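Local coordinates for amino Transferase (Eubacterium rectale, PDB 3ELE), which probably transfers amino groups between amino acids and keto acids with pyridoxal-5'-phosphate as cofactor, as a class I and II aminotransferase, at residues S7-Q10 with L11-R15; L21-Y24 with G25-R28. All coordinates share one frame; numbering follows the deposited sequence.

Contact 1 (S7-Q10 with L11-R15); sequences SMYQ and LGSVR
One face of the Tyr-9 ring is covered by Ser-13, one turn further along the helix. Ser-13 CB sits 4.2 Å from the centroid of the Tyr-9 ring, over the face, and makes a CH-pi contact. The hydroxyl lies toward the rim, with Ser-13 OG 3.5 Å from Tyr-9 CE2. The Tyr-9 ring reaches this place because its CG is anti to the backbone N (chi1 171°), which sends the ring along the helix toward Ser-13. The same hydroxyl turns back to the main chain. Ser-13 OG gives a hydrogen bond of 2.8 Å to Tyr-9 O, from above the carbonyl plane rather than along a lone pair. Ser-13 N adds a weak bond to that oxygen, so Tyr-9 O is held by both the backbone and the side chain of one residue. With the Tyr-9 ring cut back to an alanine here, Ser-13 CB would probably lose its aromatic cover and a gap would open beside the helix. Met-8 and Leu-11 pack side by side on another side of the helix, with selenomethionine Met-8 CE 4.0 Å from Leu-11 CD2. Gly-12 N bonds to Met-8 O at 2.9 Å. Val-14 N closes the last turn on Gln-10 O at 2.9 Å, and Val-14 is the first residue to leave helical backbone angles. This short helix, 6-13, lies against the second subunit. Met-8 packs on Ala-282, Tyr-9 on Ala-274 and Leu-11 on Gly-278, all on helix 269-282 of that other subunit.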
ATOM      1  N   SER A   7      -0.709  17.385  10.654  1.00 35.14           N
ATOM      2  CA  SER A   7       0.328  16.982   9.678  1.00 34.37           C
ATOM      3  C   SER A   7      -0.261  16.265   8.483  1.00 33.27           C
ATOM      4  O   SER A   7       0.209  16.455   7.351  1.00 30.64           O
ATOM      5  CB  SER A   7       1.378  16.068  10.304  1.00 35.99           C
ATOM      6  OG  SER A   7       1.938  16.729  11.407  1.00 40.62           O
HETATM    7  N   MSE A   8      -1.271  15.428   8.738  1.00 32.70           N
HETATM    8  CA  MSE A   8      -1.956  14.708   7.669  1.00 32.46           C
HETATM    9  C   MSE A   8      -2.752  15.703   6.839  1.00 31.81           C
HETATM   10  O   MSE A   8      -2.653  15.678   5.629  1.00 31.95           O
HETATM   11  CB  MSE A   8      -2.834  13.586   8.203  1.00 33.30           C
HETATM   12  CG  MSE A   8      -2.066  12.476   8.922  1.00 31.68           C
HETATM   13 SE   MSE A   8      -0.679  11.636   7.938  0.75 31.32          SE
HETATM   14  CE  MSE A   8       0.849  12.788   8.311  1.00 33.95           C
ATOM     15  N   TYR A   9      -3.486  16.602   7.488  1.00 32.25           N
ATOM     16  CA  TYR A   9      -4.190  17.673   6.778  1.00 32.42           C
ATOM     17  C   TYR A   9      -3.219  18.464   5.869  1.00 33.21           C
ATOM     18  O   TYR A   9      -3.507  18.699   4.694  1.00 33.18           O
ATOM     19  CB  TYR A   9      -4.890  18.646   7.746  1.00 32.93           C
ATOM     20  CG  TYR A   9      -5.427  19.862   7.003  1.00 35.21           C
ATOM     21  CD1 TYR A   9      -6.645  19.805   6.323  1.00 32.78           C
ATOM     22  CD2 TYR A   9      -4.670  21.045   6.918  1.00 35.97           C
ATOM     23  CE1 TYR A   9      -7.122  20.898   5.619  1.00 31.63           C
ATOM     24  CE2 TYR A   9      -5.129  22.141   6.200  1.00 32.69           C
ATOM     25  CZ  TYR A   9      -6.353  22.063   5.547  1.00 34.58           C
ATOM     26  OH  TYR A   9      -6.798  23.148   4.835  1.00 35.06           O
ATOM     27  N   GLN A  10      -2.084  18.878   6.420  1.00 34.09           N
ATOM     28  CA  GLN A  10      -1.084  19.625   5.639  1.00 35.60           C
ATOM     29  C   GLN A  10      -0.499  18.833   4.482  1.00 35.85           C
ATOM     30  O   GLN A  10      -0.395  19.338   3.374  1.00 35.80           O
ATOM     31  CB  GLN A  10       0.013  20.219   6.541  1.00 37.02           C
ATOM     32  CG  GLN A  10      -0.455  21.514   7.222  1.00 43.68           C
ATOM     33  CD  GLN A  10      -0.826  22.626   6.203  1.00 49.63           C
ATOM     34  OE1 GLN A  10      -0.202  22.753   5.142  1.00 59.79           O
ATOM     35  NE2 GLN A  10      -1.859  23.387   6.510  1.00 52.33           N
ATOM     36  N   LEU A  11      -0.172  17.578   4.737  1.00 34.94           N
ATOM     37  CA  LEU A  11       0.363  16.702   3.715  1.00 35.87           C
ATOM     38  C   LEU A  11      -0.652  16.437   2.581  1.00 34.65           C
ATOM     39  O   LEU A  11      -0.258  16.295   1.451  1.00 35.05           O
ATOM     40  CB  LEU A  11       0.849  15.404   4.368  1.00 36.25           C
ATOM     41  CG  LEU A  11       1.751  14.455   3.621  1.00 41.03           C
ATOM     42  CD1 LEU A  11       3.006  15.161   3.126  1.00 40.66           C
ATOM     43  CD2 LEU A  11       2.106  13.319   4.566  1.00 35.97           C
ATOM     44  N   GLY A  12      -1.949  16.422   2.881  1.00 34.73           N
ATOM     45  CA  GLY A  12      -2.977  16.227   1.850  1.00 35.50           C
ATOM     46  C   GLY A  12      -3.507  17.489   1.187  1.00 35.53           C
ATOM     47  O   GLY A  12      -4.177  17.394   0.175  1.00 37.05           O
ATOM     48  N   SER A  13      -3.247  18.648   1.778  1.00 35.60           N
ATOM     49  CA  SER A  13      -3.713  19.929   1.264  1.00 38.69           C
ATOM     50  C   SER A  13      -2.612  20.712   0.526  1.00 39.90           C
ATOM     51  O   SER A  13      -2.944  21.585  -0.281  1.00 40.55           O
ATOM     52  CB  SER A  13      -4.312  20.770   2.401  1.00 38.03           C
ATOM     53  OG  SER A  13      -3.326  21.097   3.358  1.00 42.07           O
ATOM     54  N   VAL A  14      -1.332  20.414   0.815  1.00 41.01           N
ATOM     55  CA  VAL A  14      -0.190  21.076   0.176  1.00 41.40           C
ATOM     56  C   VAL A  14      -0.261  20.869  -1.344  1.00 42.10           C
ATOM     57  O   VAL A  14      -0.488  19.760  -1.825  1.00 41.99           O
ATOM     58  CB  VAL A  14       1.188  20.632   0.769  1.00 41.81           C
ATOM     59  CG1 VAL A  14       1.489  19.153   0.479  1.00 37.24           C
ATOM     60  CG2 VAL A  14       2.311  21.542   0.247  1.00 42.91           C
ATOM     61  N   ARG A  15      -0.136  21.970  -2.073  1.00 42.75           N
ATOM     62  CA  ARG A  15      -0.249  21.972  -3.534  1.00 43.71           C
ATOM     63  C   ARG A  15       1.128  21.693  -4.111  1.00 43.21           C
ATOM     64  O   ARG A  15       2.110  22.302  -3.682  1.00 43.21           O
ATOM     65  CB  ARG A  15      -0.788  23.329  -4.001  1.00 43.86           C
ATOM     66  CG  ARG A  15      -2.160  23.666  -3.415  1.00 42.91           C
ATOM     67  CD  ARG A  15      -2.525  25.119  -3.634  1.00 45.18           C
ATOM     68  NE  ARG A  15      -2.752  25.455  -5.039  1.00 48.13           N
ATOM     69  CZ  ARG A  15      -3.153  26.653  -5.482  1.00 51.01           C
ATOM     70  NH1 ARG A  15      -3.414  27.669  -4.649  1.00 51.46           N
ATOM     71  NH2 ARG A  15      -3.324  26.831  -6.783  1.00 50.30           N
TER

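Contact 2 (L21-Y24 with G25-R28); sequences LFEY and GKKR
Tyr-24 and Arg-28 make the aromatic contact of this helical stretch. Arg-28 CG lies over one face of the Tyr-24 ring, 3.8 Å from its centroid, in a CH-pi contact. The two side chains run alongside each other. Arg-28 CD goes on to lie 3.6 Å from Tyr-24 OH, and the guanidinium plane is only 19° from the ring plane. Bends at chi2 (-58°) and chi3 (-61°) fold the arginine chain back along the tyrosine. The charged end of Arg-28 has its partner outside the stretch, in a salt bridge from NE to Asp-356. Phe-22 and Lys-26 make a looser apolar contact, with Phe-22 CE2 4.1 Å from Lys-26 CD.

The ionic contact is between Glu-23 and Lys-26, three residues apart. Their side chains lie side by side and point the same way. Lys-26 NZ is 3.2 Å from Glu-23 OE1, a salt bridge, and it also makes a weak bond to Glu-23 OE2. Both residues are exposed, so solvent probably weakens the pair.

Backbone bonds link residues four apart. Arg-28 N reaches Tyr-24 O at 2.9 Å, and Gly-25 N reaches Leu-21 O at 3.0 Å. The bond from Lys-26 N to Phe-22 O is weak.

These are i to i+3 and i to i+4 pairs of a regular alpha helix, 17-32. The helix is amphipathic. Leu-21 and Tyr-24 lean on Leu-358, while Glu-23, Lys-26 and Lys-27 are exposed. The helix packs on strand 357-358, which pairs in parallel with strand 38-39, and on loop residues Val-37, Ser-41 and Ile-42.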
ATOM      1  N   LEU A  21       2.391  22.995 -12.399  1.00 42.98           N
ATOM      2  CA  LEU A  21       3.095  23.317 -13.648  1.00 42.71           C
ATOM      3  C   LEU A  21       2.560  22.425 -14.774  1.00 42.88           C
ATOM      4  O   LEU A  21       2.274  22.927 -15.861  1.00 43.15           O
ATOM      5  CB  LEU A  21       4.613  23.155 -13.473  1.00 42.59           C
ATOM      6  CG  LEU A  21       5.521  23.613 -14.610  1.00 41.68           C
ATOM      7  CD1 LEU A  21       5.310  25.075 -14.864  1.00 38.10           C
ATOM      8  CD2 LEU A  21       6.982  23.325 -14.263  1.00 41.44           C
ATOM      9  N   PHE A  22       2.389  21.126 -14.500  1.00 44.27           N
ATOM     10  CA  PHE A  22       1.799  20.189 -15.481  1.00 45.69           C
ATOM     11  C   PHE A  22       0.385  20.607 -15.934  1.00 46.00           C
ATOM     12  O   PHE A  22       0.101  20.618 -17.141  1.00 46.09           O
ATOM     13  CB  PHE A  22       1.785  18.741 -14.970  1.00 47.05           C
ATOM     14  CG  PHE A  22       1.075  17.793 -15.898  1.00 50.08           C
ATOM     15  CD1 PHE A  22       1.689  17.381 -17.082  1.00 52.32           C
ATOM     16  CD2 PHE A  22      -0.236  17.364 -15.628  1.00 54.07           C
ATOM     17  CE1 PHE A  22       1.025  16.516 -17.984  1.00 54.30           C
ATOM     18  CE2 PHE A  22      -0.914  16.500 -16.516  1.00 54.85           C
ATOM     19  CZ  PHE A  22      -0.278  16.077 -17.703  1.00 53.65           C
ATOM     20  N   GLU A  23      -0.485  20.924 -14.970  1.00 45.72           N
ATOM     21  CA  GLU A  23      -1.860  21.391 -15.254  1.00 45.11           C
ATOM     22  C   GLU A  23      -1.863  22.756 -15.942  1.00 44.05           C
ATOM     23  O   GLU A  23      -2.703  23.001 -16.814  1.00 44.41           O
ATOM     24  CB  GLU A  23      -2.712  21.443 -13.977  1.00 46.15           C
ATOM     25  CG  GLU A  23      -2.919  20.080 -13.292  1.00 51.93           C
ATOM     26  CD  GLU A  23      -3.705  19.079 -14.135  1.00 60.77           C
ATOM     27  OE1 GLU A  23      -4.747  19.473 -14.732  1.00 62.69           O
ATOM     28  OE2 GLU A  23      -3.286  17.895 -14.188  1.00 62.66           O
ATOM     29  N   TYR A  24      -0.942  23.646 -15.547  1.00 42.33           N
ATOM     30  CA  TYR A  24      -0.745  24.932 -16.248  1.00 41.52           C
ATOM     31  C   TYR A  24      -0.466  24.724 -17.752  1.00 41.66           C
ATOM     32  O   TYR A  24      -1.001  25.464 -18.587  1.00 41.87           O
ATOM     33  CB  TYR A  24       0.375  25.757 -15.588  1.00 41.23           C
ATOM     34  CG  TYR A  24       0.767  27.014 -16.330  1.00 37.31           C
ATOM     35  CD1 TYR A  24       0.008  28.175 -16.209  1.00 36.48           C
ATOM     36  CD2 TYR A  24       1.911  27.048 -17.146  1.00 39.56           C
ATOM     37  CE1 TYR A  24       0.360  29.348 -16.889  1.00 37.87           C
ATOM     38  CE2 TYR A  24       2.276  28.215 -17.838  1.00 37.46           C
ATOM     39  CZ  TYR A  24       1.496  29.364 -17.705  1.00 36.86           C
ATOM     40  OH  TYR A  24       1.828  30.522 -18.356  1.00 35.05           O
ATOM     41  N   GLY A  25       0.354  23.723 -18.089  1.00 41.77           N
ATOM     42  CA  GLY A  25       0.654  23.390 -19.496  1.00 42.71           C
ATOM     43  C   GLY A  25      -0.562  22.952 -20.315  1.00 42.69           C
ATOM     44  O   GLY A  25      -0.660  23.280 -21.502  1.00 42.54           O
ATOM     45  N   LYS A  26      -1.472  22.203 -19.685  1.00 43.87           N
ATOM     46  CA  LYS A  26      -2.730  21.786 -20.326  1.00 45.15           C
ATOM     47  C   LYS A  26      -3.618  22.991 -20.619  1.00 44.85           C
ATOM     48  O   LYS A  26      -4.236  23.046 -21.688  1.00 44.02           O
ATOM     49  CB  LYS A  26      -3.493  20.755 -19.492  1.00 45.16           C
ATOM     50  CG  LYS A  26      -2.756  19.432 -19.330  1.00 46.99           C
ATOM     51  CD  LYS A  26      -3.691  18.287 -18.922  1.00 47.40           C
ATOM     52  CE  LYS A  26      -4.322  18.518 -17.560  1.00 53.61           C
ATOM     53  NZ  LYS A  26      -5.191  17.394 -17.061  1.00 55.51           N
ATOM     54  N   LYS A  27      -3.662  23.944 -19.678  1.00 45.03           N
ATOM     55  CA  LYS A  27      -4.402  25.213 -19.842  1.00 46.00           C
ATOM     56  C   LYS A  27      -3.780  26.046 -20.960  1.00 44.67           C
ATOM     57  O   LYS A  27      -4.495  26.656 -21.749  1.00 44.40           O
ATOM     58  CB  LYS A  27      -4.471  26.011 -18.521  1.00 46.16           C
ATOM     59  CG  LYS A  27      -5.327  25.327 -17.449  1.00 50.02           C
ATOM     60  CD  LYS A  27      -5.436  26.098 -16.107  1.00 49.15           C
ATOM     61  CE  LYS A  27      -4.120  26.108 -15.338  1.00 56.44           C
ATOM     62  NZ  LYS A  27      -4.219  26.596 -13.926  1.00 58.66           N
ATOM     63  N   ARG A  28      -2.446  26.056 -21.022  1.00 44.02           N
ATOM     64  CA  ARG A  28      -1.704  26.730 -22.096  1.00 42.89           C
ATOM     65  C   ARG A  28      -1.892  26.048 -23.466  1.00 42.93           C
ATOM     66  O   ARG A  28      -1.940  26.734 -24.490  1.00 42.68           O
ATOM     67  CB  ARG A  28      -0.206  26.851 -21.749  1.00 42.73           C
ATOM     68  CG  ARG A  28       0.151  27.899 -20.675  1.00 42.21           C
ATOM     69  CD  ARG A  28      -0.284  29.334 -20.996  1.00 41.90           C
ATOM     70  NE  ARG A  28       0.340  29.860 -22.205  1.00 40.17           N
ATOM     71  CZ  ARG A  28      -0.004  30.976 -22.838  1.00 41.39           C
ATOM     72  NH1 ARG A  28      -1.036  31.729 -22.455  1.00 44.75           N
ATOM     73  NH2 ARG A  28       0.682  31.328 -23.912  1.00 43.05           N
TER

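Overall arrangement
Contacts 1 and 2 follow one another near the start of the chain, on helices 6-13 and 17-32. Their centres are 22 Å apart. Their nearest atoms are about 7 Å apart, so the two do not touch. A salt bridge from Arg-15, in the linker after helix 6-13, to Glu-20 ties that linker to the first turn of helix 17-32. The surroundings differ: contact 1 faces the second subunit, whereas no other chain of the assembly touches contact 2. Neither contact contains a residue of the pyridoxal-5'-phosphate pocket, which includes Lys-248 and Asp-217. The side chain of Phe-22 in contact 2 comes to about 13 Å from a bound cofactor.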